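Beta-lactamase-like protein (Novosphingobium pentaromativorans US6-1, PDB 6AUF) is a zinc-dependent hydrolase of the metallo-beta-lactamase superfamily, related to the B3 enzymes, and probably opens the beta-lactam ring of antibiotics. Local coordinates at residues 68-73 with 172-177; 125-130 with 158-163. All blocks are in the same frame, centred on the assembly; numbering follows the deposited sequence.

Interaction 1 (68-73 with 172-177)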
loop_
_atom_site.group_PDB
_atom_site.type_symbol
_atom_site.label_atom_id
_atom_site.label_comp_id
_atom_site.label_asym_id
_atom_site.label_seq_id
_atom_site.Cartn_x
_atom_site.Cartn_y
_atom_site.Cartn_z
ATOM N N SER A 68 7.088 -14.800 9.762
ATOM C CA SER A 68 7.079 -15.489 11.037
ATOM C C SER A 68 7.380 -16.952 10.763
ATOM O O SER A 68 7.299 -17.416 9.624
ATOM C CB SER A 68 5.730 -15.355 11.754
ATOM O OG SER A 68 4.795 -16.313 11.271
ATOM N N ASP A 69 7.723 -17.686 11.820
ATOM C CA ASP A 69 7.805 -19.134 11.673
ATOM C C ASP A 69 6.442 -19.724 11.352
ATOM O O ASP A 69 6.350 -20.737 10.653
ATOM C CB ASP A 69 8.368 -19.757 12.945
ATOM C CG ASP A 69 9.643 -19.088 13.391
ATOM O OD1 ASP A 69 10.491 -18.802 12.515
ATOM O OD2 ASP A 69 9.787 -18.828 14.608
ATOM N N ASP A 70 5.375 -19.087 11.839
ATOM C CA ASP A 70 3.995 -19.524 11.666
ATOM C C ASP A 70 3.456 -19.255 10.271
ATOM O O ASP A 70 2.281 -19.538 10.013
ATOM C CB ASP A 70 3.112 -18.833 12.708
ATOM C CG ASP A 70 3.416 -19.289 14.123
ATOM O OD1 ASP A 70 3.677 -20.497 14.311
ATOM O OD2 ASP A 70 3.395 -18.445 15.044
ATOM N N GLY A 71 4.279 -18.742 9.371
ATOM C CA GLY A 71 3.831 -18.273 8.078
ATOM C C GLY A 71 4.033 -16.777 7.941
ATOM O O GLY A 71 4.342 -16.066 8.898
ATOM N N HIS A 72 3.850 -16.299 6.715
ATOM C CA HIS A 72 4.077 -14.897 6.410
ATOM C C HIS A 72 2.797 -14.210 5.943
ATOM O O HIS A 72 1.787 -14.846 5.621
ATOM C CB HIS A 72 5.168 -14.754 5.349
ATOM C CG HIS A 72 6.319 -15.681 5.564
ATOM N ND1 HIS A 72 7.057 -15.686 6.727
ATOM C CD2 HIS A 72 6.840 -16.654 4.780
ATOM C CE1 HIS A 72 7.991 -16.617 6.646
ATOM N NE2 HIS A 72 7.877 -17.220 5.477
ATOM N N VAL A 73 2.864 -12.881 5.916
ATOM C CA VAL A 73 1.842 -12.033 5.319
ATOM C C VAL A 73 2.503 -11.191 4.236
ATOM O O VAL A 73 3.673 -10.809 4.338
ATOM C CB VAL A 73 1.143 -11.153 6.377
ATOM C CG1 VAL A 73 0.040 -10.313 5.748
ATOM C CG2 VAL A 73 0.581 -12.027 7.480
ATOM N N LEU A 172 -1.585 -14.025 12.275
ATOM C CA LEU A 172 -0.920 -15.229 11.778
ATOM C C LEU A 172 0.093 -15.599 12.853
ATOM O O LEU A 172 1.169 -15.000 12.925
ATOM C CB LEU A 172 -0.246 -14.985 10.433
ATOM C CG LEU A 172 0.332 -16.233 9.784
ATOM C CD1 LEU A 172 -0.686 -17.358 9.868
ATOM C CD2 LEU A 172 0.722 -15.961 8.341
ATOM N N GLY A 173 -0.253 -16.564 13.690
ATOM C CA GLY A 173 0.593 -16.827 14.841
ATOM C C GLY A 173 0.729 -15.564 15.663
ATOM O O GLY A 173 -0.250 -14.857 15.924
ATOM N N ARG A 174 1.955 -15.246 16.054
ATOM C CA ARG A 174 2.211 -14.044 16.836
ATOM C C ARG A 174 2.234 -12.784 15.983
ATOM O O ARG A 174 2.371 -11.683 16.528
ATOM C CB ARG A 174 3.522 -14.201 17.599
ATOM C CG ARG A 174 3.570 -15.495 18.395
ATOM C CD ARG A 174 4.873 -16.243 18.196
ATOM N NE ARG A 174 5.981 -15.575 18.877
ATOM C CZ ARG A 174 7.223 -16.045 18.937
ATOM N NH1 ARG A 174 8.151 -15.361 19.590
ATOM N NH2 ARG A 174 7.544 -17.194 18.350
ATOM N N LEU A 175 2.100 -12.915 14.666
ATOM C CA LEU A 175 1.910 -11.755 13.810
ATOM C C LEU A 175 0.556 -11.112 14.077
ATOM O O LEU A 175 -0.451 -11.799 14.280
ATOM C CB LEU A 175 1.983 -12.152 12.340
ATOM C CG LEU A 175 3.310 -12.592 11.763
ATOM C CD1 LEU A 175 3.169 -12.690 10.263
ATOM C CD2 LEU A 175 4.343 -11.578 12.135
ATOM N N ALA A 176 0.535 -9.783 14.058
ATOM C CA ALA A 176 -0.713 -9.044 14.204
ATOM C C ALA A 176 -0.585 -7.779 13.364
ATOM O O ALA A 176 0.037 -6.807 13.798
ATOM C CB ALA A 176 -1.005 -8.725 15.665
ATOM N N LEU A 177 -1.164 -7.806 12.165
ATOM C CA LEU A 177 -1.252 -6.631 11.307
ATOM C C LEU A 177 -2.641 -6.018 11.458
ATOM O O LEU A 177 -3.656 -6.669 11.179
ATOM C CB LEU A 177 -0.968 -6.988 9.849
ATOM C CG LEU A 177 0.468 -7.383 9.468
ATOM C CD1 LEU A 177 0.767 -8.864 9.747
ATOM C CD2 LEU A 177 0.722 -7.055 7.999
#

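Interaction 2 (125-130 with 158-163)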
loop_
_atom_site.group_PDB
_atom_site.type_symbol
_atom_site.label_atom_id
_atom_site.label_comp_id
_atom_site.label_asym_id
_atom_site.label_seq_id
_atom_site.Cartn_x
_atom_site.Cartn_y
_atom_site.Cartn_z
ATOM N N ALA A 125 -2.333 -18.489 -0.506
ATOM C CA ALA A 125 -2.747 -17.622 0.589
ATOM C C ALA A 125 -4.243 -17.306 0.503
ATOM O O ALA A 125 -4.875 -17.390 -0.556
ATOM C CB ALA A 125 -1.941 -16.320 0.594
ATOM N N GLN A 126 -4.812 -16.953 1.644
ATOM C CA GLN A 126 -6.135 -16.357 1.653
ATOM C C GLN A 126 -6.023 -14.838 1.623
ATOM O O GLN A 126 -5.007 -14.249 2.006
ATOM C CB GLN A 126 -6.927 -16.804 2.877
ATOM C CG GLN A 126 -7.635 -18.115 2.683
ATOM C CD GLN A 126 -8.355 -18.551 3.926
ATOM O OE1 GLN A 126 -7.839 -18.402 5.034
ATOM N NE2 GLN A 126 -9.566 -19.072 3.757
ATOM N N ILE A 127 -7.091 -14.205 1.158
ATOM C CA ILE A 127 -7.142 -12.763 0.953
ATOM C C ILE A 127 -8.092 -12.149 1.972
ATOM O O ILE A 127 -9.221 -12.633 2.153
ATOM C CB ILE A 127 -7.581 -12.432 -0.483
ATOM C CG1 ILE A 127 -6.497 -12.884 -1.471
ATOM C CG2 ILE A 127 -7.928 -10.960 -0.613
ATOM C CD1 ILE A 127 -6.975 -12.977 -2.894
ATOM N N ALA A 128 -7.632 -11.092 2.642
ATOM C CA ALA A 128 -8.447 -10.327 3.574
ATOM C C ALA A 128 -8.426 -8.869 3.154
ATOM O O ALA A 128 -7.410 -8.385 2.643
ATOM C CB ALA A 128 -7.948 -10.463 5.016
ATOM N N ALA A 129 -9.546 -8.171 3.363
ATOM C CA ALA A 129 -9.666 -6.800 2.884
ATOM C C ALA A 129 -10.796 -6.083 3.613
ATOM O O ALA A 129 -11.719 -6.712 4.139
ATOM C CB ALA A 129 -9.895 -6.765 1.371
ATOM N N VAL A 130 -10.698 -4.749 3.637
ATOM C CA VAL A 130 -11.737 -3.913 4.227
ATOM C C VAL A 130 -13.006 -3.992 3.385
ATOM O O VAL A 130 -12.970 -4.176 2.162
ATOM C CB VAL A 130 -11.274 -2.449 4.358
ATOM C CG1 VAL A 130 -10.059 -2.353 5.219
ATOM C CG2 VAL A 130 -11.028 -1.837 2.988
ATOM N N VAL A 158 -10.747 -11.604 -7.679
ATOM C CA VAL A 158 -10.342 -12.524 -6.625
ATOM C C VAL A 158 -11.507 -12.632 -5.650
ATOM O O VAL A 158 -12.361 -11.745 -5.579
ATOM C CB VAL A 158 -9.070 -12.022 -5.905
ATOM C CG1 VAL A 158 -9.397 -11.608 -4.490
ATOM C CG2 VAL A 158 -7.987 -13.079 -5.924
ATOM N N HIS A 159 -11.551 -13.728 -4.890
ATOM C CA HIS A 159 -12.530 -13.870 -3.819
ATOM C C HIS A 159 -11.906 -13.447 -2.497
ATOM O O HIS A 159 -10.810 -13.905 -2.148
ATOM C CB HIS A 159 -13.056 -15.297 -3.704
ATOM C CG HIS A 159 -14.030 -15.482 -2.581
ATOM N ND1 HIS A 159 -15.115 -14.652 -2.394
ATOM C CD2 HIS A 159 -14.076 -16.390 -1.578
ATOM C CE1 HIS A 159 -15.788 -15.041 -1.326
ATOM N NE2 HIS A 159 -15.180 -16.095 -0.813
ATOM N N VAL A 160 -12.606 -12.579 -1.768
ATOM C CA VAL A 160 -12.163 -12.107 -0.461
ATOM C C VAL A 160 -12.657 -13.092 0.592
ATOM O O VAL A 160 -13.865 -13.215 0.828
ATOM C CB VAL A 160 -12.665 -10.690 -0.178
ATOM C CG1 VAL A 160 -12.371 -10.304 1.260
ATOM C CG2 VAL A 160 -12.011 -9.705 -1.132
ATOM N N ALA A 161 -11.716 -13.787 1.236
ATOM C CA ALA A 161 -12.058 -14.837 2.190
ATOM C C ALA A 161 -12.487 -14.256 3.527
ATOM O O ALA A 161 -13.467 -14.712 4.126
ATOM C CB ALA A 161 -10.867 -15.775 2.382
ATOM N N ARG A 162 -11.755 -13.259 4.017
ATOM C CA ARG A 162 -12.108 -12.557 5.243
ATOM C C ARG A 162 -12.302 -11.086 4.927
ATOM O O ARG A 162 -11.369 -10.407 4.481
ATOM C CB ARG A 162 -11.040 -12.725 6.327
ATOM C CG ARG A 162 -11.516 -12.168 7.657
ATOM C CD ARG A 162 -10.470 -12.129 8.750
ATOM N NE ARG A 162 -10.984 -11.347 9.869
ATOM C CZ ARG A 162 -10.245 -10.756 10.797
ATOM N NH1 ARG A 162 -10.840 -10.052 11.762
ATOM N NH2 ARG A 162 -8.927 -10.855 10.758
ATOM N N VAL A 163 -13.497 -10.583 5.161
ATOM C CA VAL A 163 -13.773 -9.182 4.894
ATOM C C VAL A 163 -13.777 -8.425 6.215
ATOM O O VAL A 163 -14.389 -8.863 7.199
ATOM C CB VAL A 163 -15.080 -9.020 4.105
ATOM C CG1 VAL A 163 -15.831 -10.333 4.090
ATOM C CG2 VAL A 163 -15.881 -7.865 4.634
HETATM O O HOH W 1 -9.111 -15.567 -0.486
#

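Interaction 1 (68-73 with 172-177)
The imidazole of His72 receives the N-H of Ser68 at its edge: the donor lies close to the ring plane, 3.2 Å from ND1, and Phe95 packs against this ring in a T-shaped, edge-to-face pair. The carboxylate of Asp70 points the other way, its OD2 over CA of Gly173, where a side chain would point toward Asp70 and glycine leaves room. Ser68 OG, held between backbone N and carbonyl carbon (chi1 83°), donates along a lone pair of Gly71 O and braces the type I turn from Ser68 to Gly71. Opposite stands a type II' turn, Leu172 to Leu175, whose positive phi at Gly173 also favours glycine. These are the tips of two hairpins, one from each sheet of the alpha-beta/beta-alpha sandwich, and no hydrogen bond crosses between them. Apolar contact joins them instead. Leu172 swings CG anti to its backbone N (chi1 -173°) and lays CD2 on the Gly71-His72 backbone. Leu175 places CG 3.7 Å from Ser68 CB, while its CD1 slides past Val73 CG2, 3.9 Å away. Branched Val73 also meets Leu177 tip to tip, CG2 to CD1 at 3.9 Å.

Interaction 2 (125-130 with 158-163)
Ile127 and Val158 point their branched ends at each other, tip to tip, beside Ile116 and Gln120 of helix 116-121. CG1 of Ile127 is anti to the carbonyl carbon (chi1 -67°) and the chain runs on extended, which directs CD1 toward Val158; an apolar residue suits this buried spot between Val158 and helix 116-121. This is the sheet side of a beta-alpha-beta unit: strand 126-130 leads into helix 131-139, and the chain returns to lay strand 162-164 parallel to the first, as the outermost strand of its sheet within the chain. Pairing starts at Ile127 O, which is gripped twice in its carbonyl plane. Arg162 N comes in almost straight at 3.2 Å (169°), whereas Ala161 N, at 2.9 Å, is more bent. The helical backbone angles of Ala161 are consistent with two successive N-H groups turning to one acceptor. One step on, Ala129 N donates to Arg162 O at 3.1 Å, nearly along the C=O axis. At the level of Ile127 and His159 a water joins the backbones, accepting from Ile127 N and donating to His159 O. Small Ala128 lets Arg162 lie close, CB to CB 4.0 Å, and the guanidinium then runs out on an extended chain to Ser169 O. Ala129 CB, on the face opposite Ala128, meets Val160 CG1 at 4.3 Å, and both side chains rest on Leu137 of helix 131-139. Alanine is short enough to admit that helix above the strand. At the exposed end the aliphatic part of Gln126 lies along the Ala161 methyl, and its NE2 comes 3.8 Å from Ala161 CB. Alongside the N-H bonds, which continue to Leu164, CA of Val163 turns its hydrogen toward Ala129 O, carbon to oxygen 3.3 Å.

How the interactions relate
Both contacts involve the seven-stranded mixed sheet, but in different ways. Interaction 2 widens it, adding strand 162-164 next to 126-130, whereas interaction 1 joins its strand 72-75 to strand 175-181 of the other, five-stranded sheet. Strand 100-104 stands between 72-75 and 126-130, and its Trp102 and Leu104 touch side chains of both contacts. The centres lie 16 Å apart, the nearest atoms about 6 Å, without touching. Along the chain both segments of interaction 2 fall between 68-73 and 172-177, so the beta-alpha-beta unit is complete before the chain crosses to the second sheet. Interaction 1 is remote from the zinc site; in interaction 2 the side chain of Ala129 lies about 10 Å from that of zinc ligand His107.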